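Long-range contacts in 4-alpha-glucanotransferase (Aquifex aeolicus, PDB 1TZ7), which is an amylomaltase, or disproportionating enzyme, of the 4-alpha-glucanotransferase family, a single chain built round a parallel beta/alpha barrel with added helices and a small antiparallel sheet: residues A24-V30 and F58-L64; A160-E164 and K190-F195. All blocks are in the same frame, centred on the assembly; numbering follows the deposited sequence.

Contact 1: A24-V30 and F58-L64; sequences AGILLHV and FSLWQVL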
ATOM      1  N   ALA A  24      13.503   3.474  13.705  1.00 23.27           N
ATOM      2  CA  ALA A  24      13.534   2.211  12.984  1.00 26.98           C
ATOM      3  C   ALA A  24      12.119   1.655  12.856  1.00 32.75           C
ATOM      4  O   ALA A  24      11.260   1.941  13.675  1.00 27.27           O
ATOM      5  CB  ALA A  24      14.425   1.221  13.703  1.00 31.12           C
ATOM      6  N   GLY A  25      11.887   0.858  11.828  1.00 30.88           N
ATOM      7  CA  GLY A  25      10.582   0.267  11.617  1.00 29.96           C
ATOM      8  C   GLY A  25      10.639  -1.040  10.880  1.00 34.29           C
ATOM      9  O   GLY A  25      11.701  -1.462  10.419  1.00 27.03           O
ATOM     10  N   ILE A  26       9.487  -1.690  10.769  1.00 26.21           N
ATOM     11  CA  ILE A  26       9.369  -2.916  10.021  1.00 26.23           C
ATOM     12  C   ILE A  26       8.350  -2.744   8.902  1.00 29.32           C
ATOM     13  O   ILE A  26       7.296  -2.147   9.100  1.00 28.17           O
ATOM     14  CB  ILE A  26       8.953  -4.082  10.960  1.00 27.96           C
ATOM     15  CG1 ILE A  26      10.106  -4.425  11.918  1.00 29.52           C
ATOM     16  CG2 ILE A  26       8.553  -5.318  10.138  1.00 28.24           C
ATOM     17  CD1 ILE A  26       9.795  -5.553  12.883  1.00 40.54           C
ATOM     18  N   LEU A  27       8.684  -3.262   7.719  1.00 28.12           N
ATOM     19  CA  LEU A  27       7.741  -3.332   6.613  1.00 23.35           C
ATOM     20  C   LEU A  27       7.022  -4.687   6.638  1.00 26.33           C
ATOM     21  O   LEU A  27       7.636  -5.735   6.423  1.00 25.88           O
ATOM     22  CB  LEU A  27       8.471  -3.123   5.275  1.00 28.17           C
ATOM     23  CG  LEU A  27       7.699  -3.429   3.978  1.00 32.07           C
ATOM     24  CD1 LEU A  27       6.390  -2.686   3.929  1.00 43.08           C
ATOM     25  CD2 LEU A  27       8.562  -3.081   2.763  1.00 36.79           C
ATOM     26  N   LEU A  28       5.728  -4.649   6.918  1.00 27.30           N
ATOM     27  CA  LEU A  28       4.920  -5.859   7.026  1.00 27.12           C
ATOM     28  C   LEU A  28       3.465  -5.542   6.712  1.00 29.56           C
ATOM     29  O   LEU A  28       2.825  -4.777   7.424  1.00 28.20           O
ATOM     30  CB  LEU A  28       5.023  -6.443   8.442  1.00 26.68           C
ATOM     31  CG  LEU A  28       4.183  -7.701   8.702  1.00 29.37           C
ATOM     32  CD1 LEU A  28       4.791  -8.904   7.990  1.00 27.78           C
ATOM     33  CD2 LEU A  28       4.063  -7.965  10.196  1.00 33.10           C
ATOM     34  N   HIS A  29       2.951  -6.128   5.645  1.00 28.26           N
ATOM     35  CA  HIS A  29       1.554  -5.944   5.269  1.00 26.95           C
ATOM     36  C   HIS A  29       0.643  -6.738   6.186  1.00 27.57           C
ATOM     37  O   HIS A  29       1.022  -7.799   6.698  1.00 24.45           O
ATOM     38  CB  HIS A  29       1.343  -6.382   3.833  1.00 29.02           C
ATOM     39  CG  HIS A  29       0.032  -5.954   3.243  1.00 34.41           C
ATOM     40  ND1 HIS A  29      -0.402  -4.646   3.252  1.00 33.87           N
ATOM     41  CD2 HIS A  29      -0.926  -6.662   2.598  1.00 34.14           C
ATOM     42  CE1 HIS A  29      -1.574  -4.571   2.645  1.00 38.67           C
ATOM     43  NE2 HIS A  29      -1.914  -5.780   2.242  1.00 34.96           N
ATOM     44  N   VAL A  30      -0.560  -6.223   6.386  1.00 24.34           N
ATOM     45  CA  VAL A  30      -1.522  -6.839   7.289  1.00 23.71           C
ATOM     46  C   VAL A  30      -1.771  -8.313   6.927  1.00 27.70           C
ATOM     47  O   VAL A  30      -1.929  -9.146   7.806  1.00 23.92           O
ATOM     48  CB  VAL A  30      -2.872  -6.059   7.283  1.00 24.69           C
ATOM     49  CG1 VAL A  30      -3.901  -6.758   8.149  1.00 24.13           C
ATOM     50  CG2 VAL A  30      -2.659  -4.607   7.770  1.00 32.06           C
ATOM     51  N   PHE A  58      11.145  -0.308  18.187  1.00 29.44           N
ATOM     52  CA  PHE A  58      10.746   0.210  16.876  1.00 26.15           C
ATOM     53  C   PHE A  58       9.737   1.333  17.040  1.00 28.46           C
ATOM     54  O   PHE A  58       8.952   1.336  17.991  1.00 30.06           O
ATOM     55  CB  PHE A  58      10.119  -0.897  16.022  1.00 30.75           C
ATOM     56  CG  PHE A  58      11.111  -1.876  15.456  1.00 23.05           C
ATOM     57  CD1 PHE A  58      11.947  -1.512  14.409  1.00 29.65           C
ATOM     58  CD2 PHE A  58      11.190  -3.169  15.953  1.00 26.33           C
ATOM     59  CE1 PHE A  58      12.857  -2.417  13.874  1.00 27.56           C
ATOM     60  CE2 PHE A  58      12.099  -4.080  15.422  1.00 31.86           C
ATOM     61  CZ  PHE A  58      12.932  -3.698  14.380  1.00 24.95           C
ATOM     62  N   SER A  59       9.754   2.287  16.103  1.00 29.34           N
ATOM     63  CA  SER A  59       8.817   3.420  16.124  1.00 26.85           C
ATOM     64  C   SER A  59       7.957   3.497  14.855  1.00 28.55           C
ATOM     65  O   SER A  59       7.072   4.344  14.757  1.00 27.22           O
ATOM     66  CB  SER A  59       9.576   4.728  16.272  1.00 26.85           C
ATOM     67  OG  SER A  59      10.350   4.748  17.444  1.00 28.40           O
ATOM     68  N   LEU A  60       8.225   2.626  13.885  1.00 25.87           N
ATOM     69  CA  LEU A  60       7.558   2.716  12.579  1.00 27.08           C
ATOM     70  C   LEU A  60       7.026   1.367  12.128  1.00 28.36           C
ATOM     71  O   LEU A  60       7.665   0.343  12.322  1.00 29.45           O
ATOM     72  CB  LEU A  60       8.520   3.264  11.515  1.00 28.71           C
ATOM     73  CG  LEU A  60       9.084   4.661  11.753  1.00 33.99           C
ATOM     74  CD1 LEU A  60      10.253   4.915  10.824  1.00 35.68           C
ATOM     75  CD2 LEU A  60       8.008   5.711  11.564  1.00 38.23           C
ATOM     76  N   TRP A  61       5.846   1.390  11.521  1.00 29.30           N
ATOM     77  CA  TRP A  61       5.276   0.226  10.878  1.00 28.76           C
ATOM     78  C   TRP A  61       4.796   0.615   9.483  1.00 28.04           C
ATOM     79  O   TRP A  61       3.942   1.487   9.338  1.00 29.16           O
ATOM     80  CB  TRP A  61       4.097  -0.300  11.704  1.00 28.01           C
ATOM     81  CG  TRP A  61       3.371  -1.447  11.072  1.00 25.36           C
ATOM     82  CD1 TRP A  61       3.887  -2.371  10.200  1.00 31.55           C
ATOM     83  CD2 TRP A  61       1.999  -1.801  11.262  1.00 29.39           C
ATOM     84  NE1 TRP A  61       2.917  -3.277   9.838  1.00 27.69           N
ATOM     85  CE2 TRP A  61       1.746  -2.952  10.476  1.00 28.25           C
ATOM     86  CE3 TRP A  61       0.946  -1.265  12.022  1.00 29.84           C
ATOM     87  CZ2 TRP A  61       0.490  -3.567  10.427  1.00 30.34           C
ATOM     88  CZ3 TRP A  61      -0.299  -1.880  11.970  1.00 36.44           C
ATOM     89  CH2 TRP A  61      -0.514  -3.018  11.177  1.00 38.46           C
ATOM     90  N   GLN A  62       5.349  -0.025   8.457  1.00 26.49           N
ATOM     91  CA  GLN A  62       4.916   0.238   7.085  1.00 27.35           C
ATOM     92  C   GLN A  62       4.048  -0.883   6.552  1.00 30.08           C
ATOM     93  O   GLN A  62       4.423  -2.053   6.595  1.00 29.36           O
ATOM     94  CB  GLN A  62       6.110   0.467   6.153  1.00 32.52           C
ATOM     95  CG  GLN A  62       5.685   0.958   4.748  1.00 30.88           C
ATOM     96  CD  GLN A  62       6.848   1.454   3.894  1.00 38.75           C
ATOM     97  OE1 GLN A  62       6.863   1.242   2.684  1.00 38.50           O
ATOM     98  NE2 GLN A  62       7.801   2.113   4.514  1.00 23.88           N
ATOM     99  N   VAL A  63       2.877  -0.511   6.050  1.00 25.25           N
ATOM    100  CA  VAL A  63       1.974  -1.442   5.417  1.00 27.51           C
ATOM    101  C   VAL A  63       1.847  -1.104   3.938  1.00 29.50           C
ATOM    102  O   VAL A  63       2.274  -0.039   3.498  1.00 31.38           O
ATOM    103  CB  VAL A  63       0.561  -1.396   6.073  1.00 31.33           C
ATOM    104  CG1 VAL A  63       0.605  -1.969   7.482  1.00 33.15           C
ATOM    105  CG2 VAL A  63       0.010   0.043   6.090  1.00 31.60           C
ATOM    106  N   LEU A  64       1.263  -2.019   3.175  1.00 28.54           N
ATOM    107  CA  LEU A  64       0.878  -1.732   1.794  1.00 30.82           C
ATOM    108  C   LEU A  64      -0.543  -1.138   1.795  1.00 28.48           C
ATOM    109  O   LEU A  64      -1.177  -1.052   2.850  1.00 26.73           O
ATOM    110  CB  LEU A  64       0.943  -3.011   0.944  1.00 32.88           C
ATOM    111  CG  LEU A  64       2.183  -3.899   1.174  1.00 39.63           C
ATOM    112  CD1 LEU A  64       2.071  -5.192   0.404  1.00 34.64           C
ATOM    113  CD2 LEU A  64       3.458  -3.153   0.794  1.00 35.20           C
TER
HETATM  114  O   HOH W   1      12.506   3.536  16.529  1.00 40.69           O
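Phe58 lays one ring face against Ile26, whose CG1 sits 3.9 Å from the centroid of the Phe58 ring in a CH-pi contact, while the ring's edge meets the backbone of Ala24 and Gly25. Between the two chains runs a parallel ladder: Ile26 N gives to Leu60 O, Gln62 N to Ile26 O (3.0 Å, 172°) and Leu28 N to Gln62 O. At its start Ser59 N is bound 2.9 Å from Ala24 O, to which Leu60 N adds a weak second bond. Gly25 suits its place because Leu60 CB, 3.6 Å from Gly25 CA, takes the space on that face of the sheet. Where the first chain leaves its strand at Leu28, side chains supply bonds: Trp61, still within strand 60-62 and with CG anti to its own N (chi1 176°), swings its indole along the neighbouring chain and sends NE1 to a lone pair of Leu28 O, in the carbonyl plane, at 2.8 Å. Leu64 N donates to His29 ND1 at 3.1 Å, tilted from the imidazole plane, and Leu64 CD1 lies over a face of that ring. Farther out, Phe49 of helix 44-56 meets Trp61 edge-to-face, and Tyr400 OH holds Gln62 NE2. Leu28 O and Leu64 N, both beyond the paired strands, are thus bound by Trp61 and His29, and side chains carry on the hydrogen bonding where the ladder stops.

Contact 2: A160-E164 and K190-F195; sequences AIKEE and KLKGRF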
ATOM      1  N   ALA A 160     -23.209  -1.975  -4.875  1.00 33.28           N
ATOM      2  CA  ALA A 160     -24.572  -2.524  -4.902  1.00 28.12           C
ATOM      3  C   ALA A 160     -25.074  -2.697  -6.336  1.00 28.01           C
ATOM      4  O   ALA A 160     -25.785  -3.656  -6.642  1.00 28.67           O
ATOM      5  CB  ALA A 160     -25.513  -1.630  -4.122  1.00 35.56           C
ATOM      6  N   ILE A 161     -24.697  -1.763  -7.208  1.00 28.36           N
ATOM      7  CA  ILE A 161     -25.073  -1.826  -8.622  1.00 36.38           C
ATOM      8  C   ILE A 161     -24.241  -2.882  -9.351  1.00 35.74           C
ATOM      9  O   ILE A 161     -24.747  -3.593 -10.216  1.00 23.31           O
ATOM     10  CB  ILE A 161     -24.885  -0.436  -9.299  1.00 34.88           C
ATOM     11  CG1 ILE A 161     -25.789   0.606  -8.637  1.00 37.96           C
ATOM     12  CG2 ILE A 161     -25.198  -0.520 -10.794  1.00 32.60           C
ATOM     13  CD1 ILE A 161     -25.372   2.034  -8.907  1.00 31.74           C
ATOM     14  N   LYS A 162     -22.960  -2.976  -8.989  1.00 36.15           N
ATOM     15  CA  LYS A 162     -22.067  -4.000  -9.543  1.00 42.25           C
ATOM     16  C   LYS A 162     -22.585  -5.404  -9.209  1.00 43.59           C
ATOM     17  O   LYS A 162     -22.502  -6.318 -10.026  1.00 35.32           O
ATOM     18  CB  LYS A 162     -20.646  -3.823  -8.990  1.00 39.90           C
ATOM     19  CG  LYS A 162     -19.593  -4.651  -9.707  1.00 43.28           C
ATOM     20  CD  LYS A 162     -18.186  -4.103  -9.471  1.00 57.07           C
ATOM     21  CE  LYS A 162     -17.556  -4.684  -8.215  1.00 58.28           C
ATOM     22  NZ  LYS A 162     -16.105  -4.949  -8.398  1.00 60.43           N
ATOM     23  N   GLU A 163     -23.116  -5.554  -8.000  1.00 42.52           N
ATOM     24  CA  GLU A 163     -23.706  -6.816  -7.560  1.00 49.81           C
ATOM     25  C   GLU A 163     -24.909  -7.184  -8.422  1.00 47.45           C
ATOM     26  O   GLU A 163     -25.006  -8.300  -8.921  1.00 44.79           O
ATOM     27  CB  GLU A 163     -24.149  -6.705  -6.099  1.00 49.12           C
ATOM     28  CG  GLU A 163     -23.403  -7.619  -5.149  1.00 48.74           C
ATOM     29  CD  GLU A 163     -23.664  -7.276  -3.695  1.00 49.31           C
ATOM     30  OE1 GLU A 163     -24.609  -6.505  -3.427  1.00 41.90           O
ATOM     31  OE2 GLU A 163     -22.928  -7.777  -2.823  1.00 47.83           O
ATOM     32  N   GLU A 164     -25.822  -6.232  -8.587  1.00 49.93           N
ATOM     33  CA  GLU A 164     -27.101  -6.490  -9.235  1.00 52.02           C
ATOM     34  C   GLU A 164     -26.900  -6.831 -10.705  1.00 53.43           C
ATOM     35  O   GLU A 164     -27.271  -7.913 -11.157  1.00 55.99           O
ATOM     36  CB  GLU A 164     -28.021  -5.266  -9.098  1.00 51.96           C
ATOM     37  CG  GLU A 164     -29.399  -5.437  -9.729  1.00 53.91           C
ATOM     38  CD  GLU A 164     -30.413  -6.035  -8.771  1.00 57.35           C
ATOM     39  OE1 GLU A 164     -31.581  -5.597  -8.791  1.00 65.25           O
ATOM     40  OE2 GLU A 164     -30.042  -6.943  -7.999  1.00 60.26           O
ATOM     41  N   LYS A 190     -33.933   1.431  -4.501  1.00 36.29           N
ATOM     42  CA  LYS A 190     -34.169   0.042  -4.899  1.00 41.23           C
ATOM     43  C   LYS A 190     -33.220  -0.905  -4.158  1.00 39.01           C
ATOM     44  O   LYS A 190     -33.653  -1.879  -3.545  1.00 34.04           O
ATOM     45  CB  LYS A 190     -33.977  -0.109  -6.414  1.00 44.30           C
ATOM     46  CG  LYS A 190     -34.344  -1.484  -6.965  1.00 49.04           C
ATOM     47  CD  LYS A 190     -33.717  -1.715  -8.340  1.00 51.67           C
ATOM     48  CE  LYS A 190     -34.052  -3.097  -8.884  1.00 61.25           C
ATOM     49  NZ  LYS A 190     -33.052  -3.559  -9.888  1.00 60.83           N
ATOM     50  N   LEU A 191     -31.926  -0.606  -4.220  1.00 42.41           N
ATOM     51  CA  LEU A 191     -30.907  -1.463  -3.618  1.00 39.31           C
ATOM     52  C   LEU A 191     -30.497  -0.935  -2.242  1.00 33.82           C
ATOM     53  O   LEU A 191     -29.330  -1.000  -1.869  1.00 28.01           O
ATOM     54  CB  LEU A 191     -29.680  -1.548  -4.530  1.00 40.29           C
ATOM     55  CG  LEU A 191     -29.949  -1.892  -5.997  1.00 40.39           C
ATOM     56  CD1 LEU A 191     -28.697  -1.685  -6.827  1.00 42.65           C
ATOM     57  CD2 LEU A 191     -30.453  -3.316  -6.132  1.00 42.06           C
ATOM     58  N   LYS A 192     -31.470  -0.419  -1.491  1.00 21.15           N
ATOM     59  CA  LYS A 192     -31.197   0.256  -0.220  1.00 27.64           C
ATOM     60  C   LYS A 192     -30.566  -0.697   0.788  1.00 22.56           C
ATOM     61  O   LYS A 192     -29.616  -0.341   1.479  1.00 27.76           O
ATOM     62  CB  LYS A 192     -32.492   0.842   0.359  1.00 35.72           C
ATOM     63  CG  LYS A 192     -32.281   1.762   1.560  1.00 42.28           C
ATOM     64  CD  LYS A 192     -33.602   2.373   2.037  1.00 69.95           C
ATOM     65  CE  LYS A 192     -34.486   1.338   2.739  1.00 72.56           C
ATOM     66  NZ  LYS A 192     -35.609   0.869   1.870  1.00 28.96           N
ATOM     67  N   GLY A 193     -31.106  -1.908   0.870  1.00 26.09           N
ATOM     68  CA  GLY A 193     -30.590  -2.916   1.777  1.00 30.12           C
ATOM     69  C   GLY A 193     -29.171  -3.327   1.433  1.00 30.49           C
ATOM     70  O   GLY A 193     -28.344  -3.536   2.317  1.00 30.99           O
ATOM     71  N   ARG A 194     -28.893  -3.443   0.140  1.00 28.87           N
ATOM     72  CA  ARG A 194     -27.563  -3.823  -0.335  1.00 32.07           C
ATOM     73  C   ARG A 194     -26.568  -2.677  -0.140  1.00 30.46           C
ATOM     74  O   ARG A 194     -25.396  -2.901   0.174  1.00 25.25           O
ATOM     75  CB  ARG A 194     -27.620  -4.214  -1.814  1.00 33.50           C
ATOM     76  CG  ARG A 194     -28.323  -5.532  -2.078  1.00 34.29           C
ATOM     77  CD  ARG A 194     -27.441  -6.746  -1.878  1.00 43.77           C
ATOM     78  NE  ARG A 194     -27.442  -7.205  -0.488  1.00 45.15           N
ATOM     79  CZ  ARG A 194     -26.387  -7.739   0.132  1.00 34.33           C
ATOM     80  NH1 ARG A 194     -25.228  -7.885  -0.507  1.00 22.08           N
ATOM     81  NH2 ARG A 194     -26.492  -8.126   1.398  1.00 44.49           N
ATOM     82  N   PHE A 195     -27.045  -1.451  -0.331  1.00 25.16           N
ATOM     83  CA  PHE A 195     -26.235  -0.261  -0.103  1.00 28.84           C
ATOM     84  C   PHE A 195     -25.697  -0.266   1.322  1.00 30.95           C
ATOM     85  O   PHE A 195     -24.507  -0.060   1.545  1.00 21.66           O
ATOM     86  CB  PHE A 195     -27.071   1.006  -0.359  1.00 30.34           C
ATOM     87  CG  PHE A 195     -26.443   2.276   0.167  1.00 27.17           C
ATOM     88  CD1 PHE A 195     -25.481   2.953  -0.574  1.00 26.76           C
ATOM     89  CD2 PHE A 195     -26.828   2.800   1.397  1.00 32.50           C
ATOM     90  CE1 PHE A 195     -24.912   4.122  -0.093  1.00 32.20           C
ATOM     91  CE2 PHE A 195     -26.259   3.969   1.879  1.00 39.10           C
ATOM     92  CZ  PHE A 195     -25.302   4.628   1.135  1.00 29.59           C
TER
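Helix 149-165, near its C-terminal end, meets the junction at which helix 181-190 gives way to helix 192-218. Leu191 stands at the joint, both the first residue to leave the earlier helix and the N-cap position of the next. A leucine cannot cap with its side chain, and it serves instead as the apolar contact at the joint. With CG anti to the carbonyl carbon (chi1 -50°), the branch faces helix 149-165 and its two methyls part ways: CD1 rests 3.5 Å from Ala160 O and 4.1 Å from Ile161 CG1, whereas CD2 reaches out to the carboxylate of Glu164. Ala160 is small enough to let the second helix come near, its CB lying 4.1 Å from Arg194 CB, with the backbone N of Phe195 at a similar distance.

Charged residues flank this apolar strip. Lys190, its chain extended, brings NZ to 2.7 Å from Glu164 OE1 in a salt bridge that uses the anti lone pair of that oxygen; Glu164 bends at chi2 (89°) in making it. The bridge between Arg194 and Glu163 is looser. Arg194 NH1 lies 3.3 Å from Glu163 OE2, with weak bonds to both carboxylate oxygens, and the carboxylate and guanidinium planes are 30° apart. Arg194 bends at chi2 and chi3, which folds its CD to 3.2 Å from Glu163 OE1. Long, flexible side chains suit this exposed margin: Arg194 CB packs on Ala160 while its guanidinium goes on to the acids, and the chain of Lys190 spans to Glu164.

Arg194 NH2 has a further salt bridge to Glu129 of helix 117-133, and the guanidinium makes a cation-pi contact with Phe197. On the side of helix 181-190, Ile161 touches Val187 and Phe195 touches Leu188.

Contact 1 belongs to the core and contact 2 lies near the surface; their centres are 36 Å apart, their nearest atoms about 18 Å, and they share no element. The residue ranges 24-30 and 58-64 join neighbouring strands of the parallel barrel sheet through one beta-alpha-beta unit, so backbone hydrogen bonds dominate and every touching residue is buried. Segments 160-164 and 190-195 join helices, whose backbones are already bonded internally; no backbone hydrogen bond crosses, and side chains do most of the work: leucine and alanine inside, acid-base pairs outside. Both segments of contact 1 precede those of contact 2 in sequence, and no atom of one contact touches the other.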